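Local coordinates for muconate lactonizing enzyme (Corynebacterium glutamicum, PDB 3I4K), which belongs to the enolase superfamily and holds a magnesium ion in a TIM-barrel-like domain that is paired with a smaller N-terminal domain, at residues A[125-130]-A[314-319]; A[140-145]-A[166-171]; A[249-254]-A[271-276]; A[307-312]-A[362-367]. One frame throughout, in Å; residues are numbered along the deposited sequence.

Interaction 1: residues A[125-130]-A[314-319]; sequences PVRDLL and SLQFAA
Gln316, on helix 308-320, lays its side chain against Val126 and Arg127, where the loop 125-130 makes a short 3-10 turn. Its CG lies 4.0 Å from Val126 CB and its CB 4.0 Å from Val126 CG1, so a branched residue flanks the first part of the glutamine. A bend at chi2 (-76°) then carries the amide beside the start of the 3-10 turn, next to the backbone and first carbons of Arg127. The CA atoms of Arg127 and Gln316 are just 4.9 Å apart, the closest approach of the two backbones. Arg127 extends straight from CG to NE and brings its guanidinium alongside the amide, the two planes 25° apart. Gln316 CD sits at the guanidinium edge, in its plane, 3.8 Å from NH1, while Pro125 CG lies over one guanidinium face, offset toward its rim. Ala319, one turn further on and small enough to admit the arginine stem, places CB 4.0 Å from Arg127 CD.

Packing is looser on the Leu130 side, where CD1 comes no nearer than 4.3 Å to Phe317 CA, and Phe317 itself turns away toward helix 282-294. Pro125, partly exposed, marks the side nearest solvent. The contact sets the segment that follows helix 104-121 of the N-terminal domain against a peripheral helix of the barrel, an interdomain junction of the two-domain enolase-superfamily fold.

Interaction 2: residues A[140-145]-A[166-171]; sequences VTWALG and RSFKLK. With ACY (acetic acid), chain I.
Ala143 and Lys169 face each other on neighbouring parallel strands, and the lysine can be followed outward from there. Its CB lies 3.9 Å from Ala143 CB, with the methyl of Thr141 on another flank. CG is anti to the backbone N (chi1 170°), and the extended chain slides over the same alanine, CD again 3.9 Å from Ala143 CB; the small alanine lets the stem lie close. CE comes near the acetic acid molecule, and NZ donates to its OXT at 2.8 Å. NZ also forms salt bridges to the magnesium ligand Glu226 and to Glu329, so an aliphatic stem in the barrel interior delivers a charged tip near the metal site.

The strands are the two ends of a beta-alpha-beta crossover through helix 149-163, the repeating unit of a TIM-barrel-like domain. Four backbone hydrogen bonds join them in parallel register: Trp142 N to Ser167 O, Lys169 N to Trp142 O, Leu144 N to Lys169 O (2.7 Å, nearly straight on to the carbonyl) and Lys171 N to Leu144 O. At one end Thr141 OG1 and Ser167 OG are hydrogen-bonded at 2.5 Å.

On the sheet face turned to helix 149-163, Trp142 and Phe168 meet rim to rim with planes at 79°, and Trp142 CB lies 3.6 Å from Phe168 CD1. The indole NE1 is hydrogen-bonded to Glu155. Leu144 and Leu170 point the same way side by side, CD1 of the former 3.9 Å from CD2 of the latter.

Interaction 3: residues A[249-254]-A[271-276]; sequences MADESV and VIALKT. With MG (magnesium ion), chain J.
The magnesium site of the TIM-barrel-like domain lies at the C-terminal ends of its parallel strands, and here Asp251 and Lys275 meet at the C-terminal ends of two neighbouring strands, 247-250 and 271-274. Asp251 OD2 binds the magnesium ion at 2.0 Å, Asp200 and Glu226 supply further protein ligands, and water 2 joins them. The aspartate CG is anti to the backbone N (chi1 -170°), which swings the carboxylate toward the neighbouring strand. Lys275, extended beyond CG, approaches it at about a right angle. Its NZ forms a salt bridge, donating to the syn lone pair of OD2 at 3.0 Å and more weakly to OD1; Lys278 is a second salt-bridge partner of OD1.

Behind the site, Ala250 N donates to Val271 O and Ala273 N to Ala250 O, the latter at 2.9 Å, fixing the parallel pairing. Small Ala273 suits the place beside the carboxylate, its CB 4.0 Å from Asp251 CG. Selenomethionine Met249 bends at chi3 and brings SE to 3.7 Å from Val271 CG1, a flexible apolar chain filling the barrel interior. After the strand the backbone reverses in a type I turn, Val254 N bonding back to Asp251 O. That turn returns Val254 to the other face of the sheet, where its CG1 lies 4.0 Å from Ile272 CG2.

Interaction 4: residues A[307-312]-A[362-367]; sequences GPIGTA and VDVDMD
Gly307 O accepts two bonds from Thr311, which reach it from opposite faces of its carbonyl plane: the backbone N at 3.0 Å and OG1 at 2.7 Å. The hydroxyl, 40° out of that plane, adds a second bond to the first turn of helix 308-320, for which Gly307 is the N-cap residue. Threonine suits this place because its hydroxyl can turn back to the preceding turn.

Across the contact the side chains that meet are aliphatic. Ile309, bent at both torsions (chi1 -76°, chi2 -61°), brings CD1 against two valines of the segment 362-367, at 4.0 Å from Val362 CG1 and 3.8 Å from Val364 CG1. Val362 CG1 also lies 4.1 Å from Ala312 CB, one turn along from Ile309, where a methyl lets the chain come near the helix. Asp365 then acts as N-cap of helix 366-372, its OD1 accepting from Lys368 N and, weakly, from Asp367 N.

Strand 48-53 of the N-terminal domain completes the setting: Glu52 takes hydrogen bonds from Gly307 N and Gly310 N at the helix start, Tyr50 packs on both Ile309 and Val364, and Ile341 touches Ile309 and Val362.

Interactions 2 and 3 each join neighbouring strands of the barrel sheet, at separate beta-alpha-beta units with centres 16 Å apart; both send side chains toward the magnesium site. Interactions 1 and 4 share helix 308-320, their centres 15 Å apart, and attach its two halves to the segments 125-130 and 362-367. In sequence, interactions 2 and 3 follow one another between the two segments of interaction 1, whose span overlaps that of interaction 4. Interaction 1 touches interaction 3 through a probable hydrogen bond, Ser314 OG to Thr276 OG1 at 2.6 Å, so helix 308-320 is tied to the segment 271-276.

Interaction 1: residues A[125-130]-A[314-319]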
# COMPACT_ATOMS: atom_id res chain seq x y z
N PRO A 125 5.80 -1.83 18.29
CA PRO A 125 5.28 -0.50 17.96
C PRO A 125 4.23 -0.70 16.86
O PRO A 125 4.21 -1.75 16.21
CB PRO A 125 6.50 0.23 17.41
CG PRO A 125 7.67 -0.51 18.01
CD PRO A 125 7.23 -1.93 17.95
N VAL A 126 3.36 0.28 16.64
CA VAL A 126 2.36 0.14 15.59
C VAL A 126 3.03 0.10 14.20
O VAL A 126 2.53 -0.54 13.28
CB VAL A 126 1.35 1.30 15.63
CG1 VAL A 126 0.75 1.53 14.25
CG2 VAL A 126 0.24 0.98 16.64
N ARG A 127 4.17 0.77 14.07
CA ARG A 127 4.89 0.82 12.79
C ARG A 127 5.42 -0.54 12.33
O ARG A 127 5.67 -0.74 11.14
CB ARG A 127 6.07 1.79 12.88
CG ARG A 127 7.07 1.41 13.94
CD ARG A 127 8.24 2.35 13.96
NE ARG A 127 9.21 1.95 14.97
CZ ARG A 127 9.04 2.12 16.28
NH1 ARG A 127 7.93 2.70 16.73
NH2 ARG A 127 9.96 1.71 17.13
N ASP A 128 5.63 -1.46 13.26
CA ASP A 128 6.12 -2.78 12.89
C ASP A 128 5.01 -3.60 12.23
O ASP A 128 5.24 -4.72 11.79
CB ASP A 128 6.67 -3.52 14.11
CG ASP A 128 8.01 -2.98 14.57
OD1 ASP A 128 8.62 -2.14 13.86
OD2 ASP A 128 8.47 -3.41 15.64
N LEU A 129 3.80 -3.05 12.18
CA LEU A 129 2.71 -3.74 11.52
C LEU A 129 2.54 -3.05 10.16
O LEU A 129 1.74 -3.48 9.32
CB LEU A 129 1.41 -3.61 12.31
CG LEU A 129 1.34 -4.23 13.71
CD1 LEU A 129 -0.08 -4.14 14.23
CD2 LEU A 129 1.78 -5.68 13.64
N LEU A 130 3.33 -2.00 9.96
CA LEU A 130 3.28 -1.20 8.74
C LEU A 130 4.57 -1.20 7.92
O LEU A 130 4.79 -0.29 7.13
CB LEU A 130 2.93 0.25 9.10
CG LEU A 130 1.65 0.45 9.92
CD1 LEU A 130 1.56 1.89 10.37
CD2 LEU A 130 0.43 0.04 9.11
N SER A 314 -0.17 8.86 13.44
CA SER A 314 0.37 9.42 12.21
C SER A 314 1.90 9.42 12.18
O SER A 314 2.50 9.37 11.11
CB SER A 314 -0.16 10.84 11.98
OG SER A 314 -1.52 10.80 11.57
N LEU A 315 2.54 9.49 13.35
CA LEU A 315 4.00 9.48 13.39
C LEU A 315 4.51 8.06 13.13
O LEU A 315 5.58 7.86 12.55
CB LEU A 315 4.50 9.99 14.75
CG LEU A 315 4.42 11.51 14.97
CD1 LEU A 315 4.66 11.82 16.43
CD2 LEU A 315 5.46 12.23 14.11
N GLN A 316 3.74 7.06 13.55
CA GLN A 316 4.11 5.67 13.33
C GLN A 316 4.02 5.44 11.82
O GLN A 316 4.82 4.69 11.25
CB GLN A 316 3.15 4.73 14.06
CG GLN A 316 3.22 4.83 15.58
CD GLN A 316 4.45 4.14 16.18
OE1 GLN A 316 4.86 4.45 17.30
NE2 GLN A 316 5.02 3.20 15.44
N PHE A 317 3.05 6.08 11.19
CA PHE A 317 2.87 5.94 9.75
C PHE A 317 4.06 6.58 9.06
O PHE A 317 4.68 5.96 8.20
CB PHE A 317 1.57 6.60 9.28
CG PHE A 317 1.33 6.46 7.79
CD1 PHE A 317 1.69 7.49 6.92
CD2 PHE A 317 0.84 5.27 7.26
CE1 PHE A 317 1.56 7.33 5.53
CE2 PHE A 317 0.71 5.10 5.87
CZ PHE A 317 1.07 6.14 5.01
N ALA A 318 4.39 7.80 9.44
CA ALA A 318 5.52 8.49 8.84
C ALA A 318 6.83 7.73 9.08
O ALA A 318 7.72 7.75 8.24
CB ALA A 318 5.63 9.89 9.41
N ALA A 319 6.93 7.06 10.22
CA ALA A 319 8.13 6.31 10.55
C ALA A 319 8.36 5.13 9.61
O ALA A 319 9.50 4.75 9.36
CB ALA A 319 8.07 5.81 11.99

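Interaction 2: residues A[140-145]-A[166-171]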
# COMPACT_ATOMS: atom_id res chain seq x y z
N VAL A 140 8.89 19.09 11.20
CA VAL A 140 7.56 19.58 11.54
C VAL A 140 7.37 21.02 11.12
O VAL A 140 8.15 21.91 11.50
CB VAL A 140 7.30 19.44 13.07
CG1 VAL A 140 5.89 19.95 13.41
CG2 VAL A 140 7.45 17.99 13.49
N THR A 141 6.35 21.24 10.31
CA THR A 141 5.99 22.56 9.83
C THR A 141 4.98 23.09 10.85
O THR A 141 4.07 22.37 11.25
CB THR A 141 5.29 22.50 8.44
OG1 THR A 141 6.19 21.95 7.47
CG2 THR A 141 4.85 23.89 7.99
N TRP A 142 5.16 24.34 11.28
CA TRP A 142 4.24 24.92 12.25
C TRP A 142 3.18 25.75 11.53
O TRP A 142 3.50 26.62 10.73
CB TRP A 142 5.00 25.80 13.27
CG TRP A 142 4.11 26.48 14.29
CD1 TRP A 142 3.73 27.80 14.30
CD2 TRP A 142 3.46 25.87 15.42
NE1 TRP A 142 2.88 28.04 15.36
CE2 TRP A 142 2.70 26.88 16.06
CE3 TRP A 142 3.44 24.58 15.95
CZ2 TRP A 142 1.92 26.63 17.21
CZ3 TRP A 142 2.66 24.32 17.10
CH2 TRP A 142 1.92 25.35 17.71
N ALA A 143 1.91 25.45 11.81
CA ALA A 143 0.80 26.16 11.18
C ALA A 143 0.19 27.21 12.11
O ALA A 143 -0.06 26.94 13.29
CB ALA A 143 -0.27 25.17 10.74
N LEU A 144 -0.03 28.40 11.59
CA LEU A 144 -0.64 29.46 12.37
C LEU A 144 -2.07 29.62 11.87
O LEU A 144 -2.31 29.65 10.67
CB LEU A 144 0.10 30.79 12.17
CG LEU A 144 1.52 30.98 12.70
CD1 LEU A 144 2.52 30.32 11.75
CD2 LEU A 144 1.81 32.47 12.82
N GLY A 145 -3.02 29.72 12.80
CA GLY A 145 -4.39 29.94 12.39
C GLY A 145 -4.41 31.37 11.86
O GLY A 145 -3.36 32.02 11.85
N ARG A 166 11.61 25.20 10.73
CA ARG A 166 12.23 25.82 9.57
C ARG A 166 11.18 26.14 8.50
O ARG A 166 11.49 26.75 7.48
CB ARG A 166 13.29 24.87 8.99
CG ARG A 166 14.14 24.19 10.06
CD ARG A 166 15.57 24.07 9.58
NE ARG A 166 16.11 25.38 9.23
CZ ARG A 166 17.33 25.59 8.73
NH1 ARG A 166 18.15 24.56 8.53
NH2 ARG A 166 17.74 26.82 8.45
N SER A 167 9.94 25.72 8.75
CA SER A 167 8.85 25.98 7.82
C SER A 167 7.57 26.34 8.58
O SER A 167 7.27 25.76 9.63
CB SER A 167 8.61 24.76 6.91
OG SER A 167 8.00 23.70 7.62
N PHE A 168 6.82 27.28 8.02
CA PHE A 168 5.58 27.75 8.61
C PHE A 168 4.43 27.79 7.59
O PHE A 168 4.60 28.19 6.45
CB PHE A 168 5.79 29.14 9.21
CG PHE A 168 6.70 29.13 10.40
CD1 PHE A 168 6.20 28.82 11.67
CD2 PHE A 168 8.06 29.39 10.26
CE1 PHE A 168 7.05 28.77 12.77
CE2 PHE A 168 8.91 29.34 11.35
CZ PHE A 168 8.41 29.02 12.61
N LYS A 169 3.26 27.36 8.05
CA LYS A 169 2.05 27.33 7.23
C LYS A 169 1.06 28.37 7.78
O LYS A 169 0.71 28.34 8.96
CB LYS A 169 1.45 25.93 7.28
CG LYS A 169 0.07 25.77 6.68
CD LYS A 169 -0.39 24.34 6.89
CE LYS A 169 -1.88 24.19 6.73
NZ LYS A 169 -2.25 22.76 6.81
N LEU A 170 0.62 29.28 6.91
CA LEU A 170 -0.31 30.35 7.28
C LEU A 170 -1.73 30.11 6.73
O LEU A 170 -1.95 30.14 5.52
CB LEU A 170 0.19 31.69 6.75
CG LEU A 170 1.59 32.12 7.19
CD1 LEU A 170 2.08 33.27 6.34
CD2 LEU A 170 1.53 32.51 8.65
N LYS A 171 -2.68 29.90 7.63
CA LYS A 171 -4.06 29.69 7.21
C LYS A 171 -4.61 31.03 6.71
O LYS A 171 -4.23 32.09 7.21
CB LYS A 171 -4.90 29.17 8.39
CG LYS A 171 -4.63 27.70 8.76
CD LYS A 171 -5.26 27.30 10.10
CE LYS A 171 -5.30 25.78 10.32
NZ LYS A 171 -3.98 25.08 10.40
C ACY I . -5.96 21.46 7.46
O ACY I . -6.86 21.72 6.67
OXT ACY I . -4.71 21.34 7.03
CH3 ACY I . -6.26 21.27 8.92
O HOH W 1 11.01 22.26 10.80

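Interaction 3: residues A[249-254]-A[271-276]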
# COMPACT_ATOMS: atom_id res chain seq x y z
N MSE A 249 -0.60 21.97 -2.91
CA MSE A 249 -0.74 20.77 -2.10
C MSE A 249 -2.23 20.49 -1.97
O MSE A 249 -3.01 21.38 -1.60
CB MSE A 249 -0.11 20.94 -0.70
CG MSE A 249 -0.44 19.79 0.27
SE MSE A 249 0.89 19.51 1.68
CE MSE A 249 0.31 20.94 2.88
N ALA A 250 -2.64 19.27 -2.31
CA ALA A 250 -4.05 18.90 -2.25
C ALA A 250 -4.36 18.37 -0.86
O ALA A 250 -3.61 17.56 -0.32
CB ALA A 250 -4.37 17.84 -3.31
N ASP A 251 -5.47 18.84 -0.29
CA ASP A 251 -5.90 18.40 1.03
C ASP A 251 -7.34 17.92 0.93
O ASP A 251 -7.58 16.72 0.84
CB ASP A 251 -5.76 19.54 2.04
CG ASP A 251 -5.97 19.08 3.48
OD1 ASP A 251 -6.34 17.90 3.69
OD2 ASP A 251 -5.77 19.91 4.40
N GLU A 252 -8.31 18.84 0.93
CA GLU A 252 -9.70 18.39 0.84
C GLU A 252 -9.98 17.66 -0.47
O GLU A 252 -10.94 16.90 -0.55
CB GLU A 252 -10.71 19.53 1.04
CG GLU A 252 -10.17 20.94 1.00
CD GLU A 252 -9.45 21.37 2.28
OE1 GLU A 252 -10.09 21.95 3.19
OE2 GLU A 252 -8.24 21.12 2.36
N SER A 253 -9.17 17.89 -1.50
CA SER A 253 -9.37 17.20 -2.77
C SER A 253 -8.99 15.72 -2.67
O SER A 253 -9.42 14.92 -3.51
CB SER A 253 -8.53 17.83 -3.89
OG SER A 253 -9.02 19.09 -4.28
N VAL A 254 -8.18 15.34 -1.69
CA VAL A 254 -7.76 13.95 -1.58
C VAL A 254 -8.00 13.27 -0.23
O VAL A 254 -7.26 13.50 0.72
CB VAL A 254 -6.24 13.78 -1.91
CG1 VAL A 254 -5.82 12.30 -1.75
CG2 VAL A 254 -5.95 14.25 -3.34
N VAL A 271 2.16 18.06 -4.29
CA VAL A 271 2.15 17.42 -2.99
C VAL A 271 0.76 17.02 -2.51
O VAL A 271 -0.23 17.69 -2.82
CB VAL A 271 2.78 18.35 -1.94
CG1 VAL A 271 3.08 17.58 -0.64
CG2 VAL A 271 4.04 19.00 -2.51
N ILE A 272 0.69 15.94 -1.75
CA ILE A 272 -0.58 15.48 -1.19
C ILE A 272 -0.50 15.49 0.33
O ILE A 272 0.43 14.93 0.92
CB ILE A 272 -0.92 14.05 -1.64
CG1 ILE A 272 -1.30 14.05 -3.13
CG2 ILE A 272 -2.07 13.49 -0.80
CD1 ILE A 272 -1.75 12.70 -3.63
N ALA A 273 -1.48 16.14 0.97
CA ALA A 273 -1.52 16.22 2.43
C ALA A 273 -2.11 14.90 2.91
O ALA A 273 -3.33 14.72 2.90
CB ALA A 273 -2.40 17.40 2.87
N LEU A 274 -1.25 13.98 3.32
CA LEU A 274 -1.68 12.67 3.79
C LEU A 274 -1.93 12.68 5.29
O LEU A 274 -1.05 13.01 6.08
CB LEU A 274 -0.62 11.64 3.38
CG LEU A 274 -0.34 10.25 3.97
CD1 LEU A 274 -1.50 9.68 4.76
CD2 LEU A 274 0.06 9.35 2.81
N LYS A 275 -3.15 12.33 5.68
CA LYS A 275 -3.56 12.30 7.08
C LYS A 275 -4.22 10.95 7.34
O LYS A 275 -5.20 10.59 6.67
CB LYS A 275 -4.56 13.42 7.36
CG LYS A 275 -4.14 14.79 6.88
CD LYS A 275 -5.20 15.84 7.21
CE LYS A 275 -4.80 17.23 6.72
NZ LYS A 275 -5.89 18.22 6.84
N THR A 276 -3.70 10.21 8.31
CA THR A 276 -4.25 8.90 8.64
C THR A 276 -5.72 8.98 9.03
O THR A 276 -6.48 8.04 8.81
CB THR A 276 -3.42 8.24 9.77
OG1 THR A 276 -3.34 9.13 10.90
CG2 THR A 276 -2.01 7.96 9.27
MG MG J . -5.31 21.80 4.93
O HOH W 2 -6.49 22.47 3.34

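Interaction 4: residues A[307-312]-A[362-367]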
# COMPACT_ATOMS: atom_id res chain seq x y z
N GLY A 307 -5.09 14.84 18.50
CA GLY A 307 -4.59 14.96 19.85
C GLY A 307 -3.34 14.10 19.92
O GLY A 307 -2.81 13.72 18.87
N PRO A 308 -2.85 13.76 21.12
CA PRO A 308 -1.65 12.92 21.24
C PRO A 308 -1.78 11.54 20.62
O PRO A 308 -0.85 11.05 19.98
CB PRO A 308 -1.41 12.87 22.75
CG PRO A 308 -2.81 13.01 23.31
CD PRO A 308 -3.37 14.12 22.45
N ILE A 309 -2.93 10.90 20.80
CA ILE A 309 -3.15 9.57 20.24
C ILE A 309 -3.14 9.61 18.71
O ILE A 309 -2.41 8.86 18.06
CB ILE A 309 -4.51 8.99 20.72
CG1 ILE A 309 -4.38 8.50 22.17
CG2 ILE A 309 -4.94 7.84 19.84
CD1 ILE A 309 -3.34 7.40 22.37
N GLY A 310 -3.94 10.51 18.13
CA GLY A 310 -4.01 10.61 16.69
C GLY A 310 -2.68 10.98 16.06
O GLY A 310 -2.31 10.45 15.00
N THR A 311 -1.97 11.89 16.70
CA THR A 311 -0.67 12.35 16.22
C THR A 311 0.35 11.22 16.27
O THR A 311 1.22 11.11 15.40
CB THR A 311 -0.17 13.53 17.07
OG1 THR A 311 -1.09 14.63 16.94
CG2 THR A 311 1.22 13.95 16.63
N ALA A 312 0.25 10.37 17.29
CA ALA A 312 1.16 9.25 17.46
C ALA A 312 0.89 8.19 16.38
O ALA A 312 1.80 7.52 15.91
CB ALA A 312 0.99 8.64 18.85
N VAL A 362 2.67 5.52 23.14
CA VAL A 362 2.21 6.45 24.14
C VAL A 362 0.93 5.91 24.78
O VAL A 362 0.04 5.40 24.09
CB VAL A 362 1.98 7.84 23.52
CG1 VAL A 362 0.62 7.91 22.83
CG2 VAL A 362 2.13 8.90 24.57
N ASP A 363 0.84 6.02 26.11
CA ASP A 363 -0.32 5.51 26.84
C ASP A 363 -1.25 6.63 27.26
O ASP A 363 -0.81 7.76 27.48
CB ASP A 363 0.13 4.73 28.07
CG ASP A 363 1.51 4.13 27.90
OD1 ASP A 363 2.51 4.87 28.10
OD2 ASP A 363 1.60 2.94 27.56
N VAL A 364 -2.53 6.32 27.40
CA VAL A 364 -3.50 7.33 27.80
C VAL A 364 -3.57 7.48 29.31
O VAL A 364 -3.28 6.55 30.05
CB VAL A 364 -4.91 6.98 27.29
CG1 VAL A 364 -4.89 6.84 25.77
CG2 VAL A 364 -5.38 5.69 27.93
N ASP A 365 -3.95 8.68 29.76
CA ASP A 365 -4.10 8.97 31.18
C ASP A 365 -5.60 9.02 31.43
O ASP A 365 -6.23 10.07 31.27
CB ASP A 365 -3.48 10.33 31.52
CG ASP A 365 -3.69 10.72 32.98
OD1 ASP A 365 -4.82 10.58 33.49
OD2 ASP A 365 -2.72 11.18 33.62
N MSE A 366 -6.17 7.89 31.81
CA MSE A 366 -7.61 7.80 32.05
C MSE A 366 -8.21 8.89 32.93
O MSE A 366 -9.40 9.20 32.81
CB MSE A 366 -7.95 6.43 32.62
CG MSE A 366 -7.98 5.36 31.55
SE MSE A 366 -9.09 5.94 30.07
CE MSE A 366 -10.78 5.16 30.62
N ASP A 367 -7.40 9.47 33.81
CA ASP A 367 -7.90 10.53 34.67
C ASP A 367 -8.20 11.75 33.82
O ASP A 367 -9.29 12.33 33.90
CB ASP A 367 -6.88 10.87 35.76
CG ASP A 367 -6.78 9.79 36.81
OD1 ASP A 367 -7.83 9.40 37.37
OD2 ASP A 367 -5.65 9.32 37.09